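Local coordinates for protein golgi autoantigen, golgin subfamily A member 4 (Homo sapiens, PDB 1UPT) that takes part in vesicular and endosome-to-Golgi trafficking, with a GRIP domain that binds a small GTPase, at residues B[26-31]-B[43-48]. Numbering follows the deposited sequence.
Sequences MAKVIT and KILERE
Among the side chains that touch here, only Glu48 ends in a flat group, and neither face of its carboxylate is packed by segment 26-31: the buried group turns to a partner outside the two segments, OE2 taking part in a hydrogen bond with Thr23 OG1. Its CG, anti to the carbonyl carbon, meets Ala27 CB at 4.1 Å, and the bend at chi2 (-70°) turns the carboxylate off toward Thr23. Ala27 CB also packs against Leu45 CD2 at 3.9 Å. Leu45 crosses Lys28 at about a right angle, both its methyls reaching the aliphatic CG, with CD2 at 3.9 Å. The contact joins helices 23-33 and 38-57, two successive antiparallel helices of the three-helix GRIP domain, their axes 10.2 Å apart at 170° in these segments; the small Ala27 faces Leu45 across a CA–CA distance of 7.1 Å. One turn further along helix 23-33, Thr31 meets Ile44 tip to tip, CG2 to CD1, 4.0 Å apart. Thr31 holds OG1 between its own backbone N and carbonyl carbon (chi1 54°), placing it 2.9 Å from Ala27 O. Phe36 touches both Thr31 and Ile44, and Met18 of the second subunit packs on Ala27 and Ile44. Lys28 NZ forms a salt bridge to an acidic side chain of the bound partner protein.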
loop_
_atom_site.group_PDB
_atom_site.type_symbol
_atom_site.label_atom_id
_atom_site.label_comp_id
_atom_site.label_asym_id
_atom_site.label_seq_id
_atom_site.Cartn_x
_atom_site.Cartn_y
_atom_site.Cartn_z
HETATM N N MSE B 26 0.515 11.277 1.774
HETATM C CA MSE B 26 0.464 9.817 1.875
HETATM C C MSE B 26 0.149 9.174 0.520
HETATM O O MSE B 26 0.701 8.127 0.200
HETATM C CB MSE B 26 -0.539 9.349 2.927
HETATM C CG MSE B 26 -0.287 9.740 4.406
HETATM SE SE MSE B 26 1.516 9.343 5.117
HETATM C CE MSE B 26 2.547 10.931 4.615
ATOM N N ALA B 27 -0.734 9.783 -0.282
ATOM C CA ALA B 27 -1.063 9.205 -1.587
ATOM C C ALA B 27 0.156 9.244 -2.496
ATOM O O ALA B 27 0.418 8.293 -3.242
ATOM C CB ALA B 27 -2.203 9.925 -2.262
ATOM N N LYS B 28 0.901 10.348 -2.449
ATOM C CA LYS B 28 2.180 10.388 -3.165
ATOM C C LYS B 28 3.150 9.287 -2.705
ATOM O O LYS B 28 3.790 8.610 -3.516
ATOM C CB LYS B 28 2.863 11.736 -2.994
ATOM C CG LYS B 28 2.133 12.849 -3.690
ATOM C CD LYS B 28 2.618 14.220 -3.244
ATOM C CE LYS B 28 3.851 14.645 -3.975
ATOM N NZ LYS B 28 4.070 16.115 -3.682
ATOM N N VAL B 29 3.283 9.127 -1.398
ATOM C CA VAL B 29 4.196 8.126 -0.888
ATOM C C VAL B 29 3.779 6.693 -1.333
ATOM O O VAL B 29 4.606 5.921 -1.776
ATOM C CB VAL B 29 4.265 8.129 0.642
ATOM C CG1 VAL B 29 5.142 6.998 1.119
ATOM C CG2 VAL B 29 4.795 9.457 1.185
ATOM N N ILE B 30 2.502 6.365 -1.196
ATOM C CA ILE B 30 2.016 5.024 -1.478
ATOM C C ILE B 30 2.229 4.709 -2.949
ATOM O O ILE B 30 2.709 3.636 -3.275
ATOM C CB ILE B 30 0.521 4.868 -1.130
ATOM C CG1 ILE B 30 0.290 4.951 0.386
ATOM C CG2 ILE B 30 -0.021 3.567 -1.690
ATOM C CD1 ILE B 30 -1.151 5.319 0.777
ATOM N N THR B 31 1.890 5.650 -3.829
ATOM C CA THR B 31 2.049 5.409 -5.261
ATOM C C THR B 31 3.529 5.280 -5.699
ATOM O O THR B 31 3.807 4.567 -6.670
ATOM C CB THR B 31 1.299 6.432 -6.118
ATOM O OG1 THR B 31 1.675 7.763 -5.747
ATOM C CG2 THR B 31 -0.199 6.358 -5.842
ATOM N N LYS B 43 -4.032 10.277 -11.897
ATOM C CA LYS B 43 -5.488 10.184 -11.703
ATOM C C LYS B 43 -5.849 10.221 -10.224
ATOM O O LYS B 43 -6.793 10.897 -9.825
ATOM C CB LYS B 43 -6.072 8.922 -12.353
ATOM C CG LYS B 43 -6.320 9.061 -13.860
ATOM C CD LYS B 43 -7.289 7.994 -14.392
ATOM C CE LYS B 43 -7.487 8.107 -15.906
ATOM N NZ LYS B 43 -6.190 7.877 -16.647
ATOM N N ILE B 44 -5.073 9.499 -9.431
ATOM C CA ILE B 44 -5.236 9.400 -7.974
ATOM C C ILE B 44 -4.985 10.756 -7.335
ATOM O O ILE B 44 -5.781 11.208 -6.520
ATOM C CB ILE B 44 -4.286 8.313 -7.413
ATOM C CG1 ILE B 44 -4.787 6.920 -7.776
ATOM C CG2 ILE B 44 -4.143 8.415 -5.874
ATOM C CD1 ILE B 44 -3.780 5.850 -7.629
ATOM N N LEU B 45 -3.906 11.427 -7.752
ATOM C CA LEU B 45 -3.574 12.727 -7.197
ATOM C C LEU B 45 -4.575 13.807 -7.627
ATOM O O LEU B 45 -4.908 14.669 -6.822
ATOM C CB LEU B 45 -2.128 13.121 -7.519
ATOM C CG LEU B 45 -1.023 12.189 -6.986
ATOM C CD1 LEU B 45 0.347 12.839 -7.242
ATOM C CD2 LEU B 45 -1.216 11.888 -5.516
ATOM N N GLU B 46 -5.085 13.729 -8.856
ATOM C CA GLU B 46 -6.112 14.671 -9.338
ATOM C C GLU B 46 -7.322 14.527 -8.436
ATOM O O GLU B 46 -7.931 15.501 -8.033
ATOM C CB GLU B 46 -6.534 14.392 -10.806
ATOM C CG GLU B 46 -5.526 14.768 -11.913
ATOM C CD GLU B 46 -5.743 13.996 -13.248
ATOM O OE1 GLU B 46 -6.892 14.046 -13.803
ATOM O OE2 GLU B 46 -4.762 13.348 -13.765
ATOM N N ARG B 47 -7.641 13.296 -8.072
ATOM C CA ARG B 47 -8.798 13.023 -7.231
ATOM C C ARG B 47 -8.655 13.541 -5.812
ATOM O O ARG B 47 -9.611 14.051 -5.258
ATOM C CB ARG B 47 -9.096 11.525 -7.203
ATOM C CG ARG B 47 -10.559 11.235 -7.292
ATOM C CD ARG B 47 -11.054 10.876 -8.683
ATOM N NE ARG B 47 -11.862 9.677 -8.613
ATOM C CZ ARG B 47 -12.364 9.017 -9.648
ATOM N NH1 ARG B 47 -12.174 9.406 -10.905
ATOM N NH2 ARG B 47 -13.083 7.942 -9.401
ATOM N N GLU B 48 -7.475 13.395 -5.221
ATOM C CA GLU B 48 -7.166 14.023 -3.936
ATOM C C GLU B 48 -7.340 15.545 -4.005
ATOM O O GLU B 48 -7.954 16.149 -3.123
ATOM C CB GLU B 48 -5.712 13.726 -3.524
ATOM C CG GLU B 48 -5.473 12.414 -2.805
ATOM C CD GLU B 48 -6.047 12.391 -1.399
ATOM O OE1 GLU B 48 -6.636 11.351 -1.015
ATOM O OE2 GLU B 48 -5.925 13.409 -0.684
#